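Side-chain contacts in putative hydantoin racemase (Klebsiella pneumoniae subsp. pneumoniae, PDB 3QVL), which racemises allantoin and probably also interconverts the D and L forms of other 5-monosubstituted hydantoins: residues L219-S222 against D226-F229; Q91-G96 against E212-L217. All coordinates share one frame; numbering follows the deposited sequence.

Interaction 1 of 2, residues L219-S222 against D226-F229; sequences LATS and DLAF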
loop_
_atom_site.group_PDB
_atom_site.type_symbol
_atom_site.label_atom_id
_atom_site.label_comp_id
_atom_site.label_asym_id
_atom_site.label_seq_id
_atom_site.Cartn_x
_atom_site.Cartn_y
_atom_site.Cartn_z
ATOM N N LEU A 219 -16.893 26.211 6.176
ATOM C CA LEU A 219 -16.333 25.366 5.128
ATOM C C LEU A 219 -17.418 24.596 4.388
ATOM O O LEU A 219 -18.352 24.068 4.997
ATOM C CB LEU A 219 -15.300 24.390 5.706
ATOM C CG LEU A 219 -14.006 24.947 6.312
ATOM C CD1 LEU A 219 -13.277 23.859 7.087
ATOM C CD2 LEU A 219 -13.091 25.553 5.248
ATOM N N ALA A 220 -17.281 24.549 3.067
ATOM C CA ALA A 220 -18.178 23.790 2.206
ATOM C C ALA A 220 -17.361 23.090 1.126
ATOM O O ALA A 220 -16.151 23.305 1.021
ATOM C CB ALA A 220 -19.223 24.709 1.585
ATOM N N THR A 221 -18.023 22.250 0.333
ATOM C CA THR A 221 -17.373 21.514 -0.749
ATOM C C THR A 221 -16.622 22.453 -1.691
ATOM O O THR A 221 -17.157 23.481 -2.115
ATOM C CB THR A 221 -18.399 20.684 -1.552
ATOM O OG1 THR A 221 -19.147 19.857 -0.654
ATOM C CG2 THR A 221 -17.707 19.799 -2.586
ATOM N N SER A 222 -15.375 22.097 -1.994
ATOM C CA SER A 222 -14.568 22.844 -2.949
ATOM C C SER A 222 -15.177 22.754 -4.340
ATOM O O SER A 222 -15.457 21.660 -4.835
ATOM C CB SER A 222 -13.138 22.307 -2.984
ATOM O OG SER A 222 -12.348 23.041 -3.904
ATOM N N ASP A 226 -12.235 18.960 -9.077
ATOM C CA ASP A 226 -12.887 17.645 -9.084
ATOM C C ASP A 226 -14.347 17.629 -8.635
ATOM O O ASP A 226 -15.146 16.843 -9.151
ATOM C CB ASP A 226 -12.083 16.649 -8.242
ATOM C CG ASP A 226 -10.693 16.390 -8.800
ATOM O OD1 ASP A 226 -10.404 16.815 -9.940
ATOM O OD2 ASP A 226 -9.888 15.751 -8.093
ATOM N N LEU A 227 -14.687 18.483 -7.675
ATOM C CA LEU A 227 -16.037 18.502 -7.115
ATOM C C LEU A 227 -16.803 19.775 -7.472
ATOM O O LEU A 227 -17.760 20.153 -6.789
ATOM C CB LEU A 227 -15.998 18.282 -5.597
ATOM C CG LEU A 227 -15.395 16.967 -5.082
ATOM C CD1 LEU A 227 -15.317 16.977 -3.565
ATOM C CD2 LEU A 227 -16.173 15.747 -5.571
ATOM N N ALA A 228 -16.379 20.420 -8.557
ATOM C CA ALA A 228 -17.091 21.562 -9.119
ATOM C C ALA A 228 -18.487 21.130 -9.557
ATOM O O ALA A 228 -18.734 19.938 -9.772
ATOM C CB ALA A 228 -16.320 22.134 -10.299
ATOM N N PHE A 229 -19.397 22.092 -9.679
ATOM C CA PHE A 229 -20.736 21.814 -10.190
ATOM C C PHE A 229 -20.636 21.091 -11.534
ATOM O O PHE A 229 -19.717 21.363 -12.311
ATOM C CB PHE A 229 -21.551 23.104 -10.330
ATOM C CG PHE A 229 -21.845 23.786 -9.021
ATOM C CD1 PHE A 229 -22.708 23.205 -8.093
ATOM C CD2 PHE A 229 -21.267 25.015 -8.719
ATOM C CE1 PHE A 229 -22.983 23.836 -6.880
ATOM C CE2 PHE A 229 -21.539 25.655 -7.511
ATOM C CZ PHE A 229 -22.398 25.064 -6.590
HETATM O O HOH W 1 -13.347 20.442 -6.179
#
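T221 and L227 meet at about a right angle, and the touch is made by carbon atoms alone. The methyl CG2 of T221 lies 3.8 Å from CB of L227 and also packs on its CD1 branch. Threonine suits the position because its two branches can serve different surroundings: with OG1 beside the backbone N (chi1 -53°), CG2 is left anti to that N and faces the leucine. L227 CB also comes within 3.5 Å of the carbonyl O of S222. That carbonyl cannot bond to the L227 carbonyl, which is another acceptor; the two oxygens stand 3.4 Å apart. A water joins the two segments instead, donating to S222 O at 2.8 Å and accepting from L227 N at the same 2.8 Å, so that both backbone groups find a partner inside a buried contact. K223, between the segments, bonds L227 O through NZ and makes a cation-pi contact with F229. L227 also packs on L84 and on R87 of helix 83-89; T221 touches R87 as well. Two neighbouring subunits close in from outside: S222 OG, already paired with H224 N in an ST turn, also bonds G176 O of the second, while R120 of the third grips the carbonyls of A228 and F229. The arrangement is thus an ST turn and a water bridge where the C-terminal segment enters a subunit interface of the six-chain assembly.

Interaction 2 of 2, residues Q91-G96 against E212-L217; sequences QGPVIG and ESLVAL
The pyrrolidine ring of P93 turns its CB-CG side, rather than a face, to L214. CB of P93 is 3.8 Å from the methyl CD1 of L214, and CG of P93 lies 4.1 Å from L214 CB, the two side chains running antiparallel alongside one another. The same CD1 methyl also meets I95, whose CD1 approaches it tip to tip at 3.8 Å. One leucine branch thus touches two residues that stand two apart and both point at the helix, while V94 between them points away from the helix and packs on L83 and A86 of helix 83-89. Leucine is long enough to reach both; with CG anti to the carbonyl carbon (chi1 -72°), the CD1 branch is carried out to P93 and I95. Proline offers a rigid, wholly apolar surface just before strand 94-96, and the beta-branched isoleucine suits the extended backbone. I95 packs further on A207, M210 and V211 of the same helix, so L214 extends a row of apolar contacts. Backbone hydrogen bonds pair P93 and I95 with H73, and I95 with I75, of strand 72-75; strand 94-96 ends at G96, which occupies the N-cap position of helix 97-108. This is helix-on-sheet packing of an alpha/beta domain, as in the Asp/Glu racemase fold: helix 203-216, arriving after the second sheet, packs against 94-96, one of the two edge strands of the first.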
loop_
_atom_site.group_PDB
_atom_site.type_symbol
_atom_site.label_atom_id
_atom_site.label_comp_id
_atom_site.label_asym_id
_atom_site.label_seq_id
_atom_site.Cartn_x
_atom_site.Cartn_y
_atom_site.Cartn_z
ATOM N N GLN A 91 -24.163 22.562 -2.874
ATOM C CA GLN A 91 -23.293 23.658 -2.460
ATOM C C GLN A 91 -22.766 23.397 -1.050
ATOM O O GLN A 91 -21.562 23.492 -0.803
ATOM C CB GLN A 91 -24.028 25.001 -2.523
ATOM C CG GLN A 91 -23.184 26.190 -2.065
ATOM C CD GLN A 91 -23.755 27.532 -2.486
ATOM O OE1 GLN A 91 -24.969 27.696 -2.623
ATOM N NE2 GLN A 91 -22.874 28.505 -2.690
ATOM N N GLY A 92 -23.675 23.068 -0.135
ATOM C CA GLY A 92 -23.309 22.692 1.227
ATOM C C GLY A 92 -22.612 21.342 1.254
ATOM O O GLY A 92 -22.750 20.556 0.312
ATOM N N PRO A 93 -21.853 21.063 2.331
ATOM C CA PRO A 93 -21.118 19.803 2.437
ATOM C C PRO A 93 -22.032 18.578 2.475
ATOM O O PRO A 93 -23.154 18.652 2.983
ATOM C CB PRO A 93 -20.367 19.944 3.765
ATOM C CG PRO A 93 -21.135 20.960 4.535
ATOM C CD PRO A 93 -21.642 21.920 3.511
ATOM N N VAL A 94 -21.545 17.472 1.918
ATOM C CA VAL A 94 -22.261 16.199 1.928
ATOM C C VAL A 94 -21.388 15.154 2.617
ATOM O O VAL A 94 -20.260 14.900 2.189
ATOM C CB VAL A 94 -22.626 15.717 0.501
ATOM C CG1 VAL A 94 -23.495 14.469 0.564
ATOM C CG2 VAL A 94 -23.339 16.812 -0.283
ATOM N N ILE A 95 -21.918 14.557 3.682
ATOM C CA ILE A 95 -21.179 13.572 4.473
ATOM C C ILE A 95 -21.886 12.219 4.454
ATOM O O ILE A 95 -23.082 12.127 4.737
ATOM C CB ILE A 95 -20.976 14.046 5.946
ATOM C CG1 ILE A 95 -20.394 15.470 6.007
ATOM C CG2 ILE A 95 -20.112 13.055 6.734
ATOM C CD1 ILE A 95 -19.013 15.639 5.370
ATOM N N GLY A 96 -21.140 11.172 4.107
ATOM C CA GLY A 96 -21.653 9.807 4.163
ATOM C C GLY A 96 -21.564 9.259 5.574
ATOM O O GLY A 96 -20.695 9.669 6.349
ATOM N N GLU A 212 -22.559 19.990 10.899
ATOM C CA GLU A 212 -22.610 21.107 11.847
ATOM C C GLU A 212 -21.236 21.740 12.053
ATOM O O GLU A 212 -21.114 22.966 12.097
ATOM C CB GLU A 212 -23.168 20.650 13.196
ATOM C CG GLU A 212 -24.673 20.433 13.218
ATOM C CD GLU A 212 -25.166 19.859 14.534
ATOM O OE1 GLU A 212 -24.360 19.244 15.262
ATOM O OE2 GLU A 212 -26.363 20.019 14.843
ATOM N N SER A 213 -20.214 20.895 12.175
ATOM C CA SER A 213 -18.836 21.349 12.354
ATOM C C SER A 213 -18.335 22.145 11.152
ATOM O O SER A 213 -17.788 23.236 11.315
ATOM C CB SER A 213 -17.909 20.162 12.630
ATOM O OG SER A 213 -18.244 19.535 13.855
ATOM N N LEU A 214 -18.535 21.602 9.951
ATOM C CA LEU A 214 -18.105 22.261 8.717
ATOM C C LEU A 214 -18.809 23.601 8.494
ATOM O O LEU A 214 -18.182 24.569 8.061
ATOM C CB LEU A 214 -18.292 21.335 7.508
ATOM C CG LEU A 214 -17.317 20.155 7.393
ATOM C CD1 LEU A 214 -17.848 19.102 6.433
ATOM C CD2 LEU A 214 -15.921 20.610 6.976
ATOM N N VAL A 215 -20.106 23.648 8.799
ATOM C CA VAL A 215 -20.896 24.880 8.689
ATOM C C VAL A 215 -20.384 25.949 9.663
ATOM O O VAL A 215 -20.259 27.121 9.297
ATOM C CB VAL A 215 -22.417 24.608 8.891
ATOM C CG1 VAL A 215 -23.202 25.910 9.046
ATOM C CG2 VAL A 215 -22.972 23.797 7.725
ATOM N N ALA A 216 -20.072 25.532 10.889
ATOM C CA ALA A 216 -19.539 26.436 11.911
ATOM C C ALA A 216 -18.129 26.927 11.574
ATOM O O ALA A 216 -17.741 28.030 11.966
ATOM C CB ALA A 216 -19.558 25.765 13.273
ATOM N N LEU A 217 -17.377 26.106 10.844
ATOM C CA LEU A 217 -16.033 26.465 10.391
ATOM C C LEU A 217 -16.060 27.358 9.151
ATOM O O LEU A 217 -15.027 27.891 8.740
ATOM C CB LEU A 217 -15.206 25.204 10.109
ATOM C CG LEU A 217 -14.797 24.328 11.296
ATOM C CD1 LEU A 217 -14.255 22.986 10.820
ATOM C CD2 LEU A 217 -13.782 25.036 12.177
#

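The two contacts adjoin, their centres about 11 Å apart. Along the sequence interaction 2 comes first, with helix 203-216 returning to strand 94-96, and interaction 1 follows in the tail beyond that helix. The passage between them is held by a probable hydrogen bond from L219 N to L214 O, 2.8 Å long, and by T221 and A220 packing on 91-93, so the tail runs on beside the segment that the helix has just covered. Both contacts touch the second subunit, and interaction 1 also meets a third: together they place the edge of the first sheet and the tail at subunit interfaces. The side chain of I95 lies about 14 Å from the bound ligand, so the contacts lie outside the pocket.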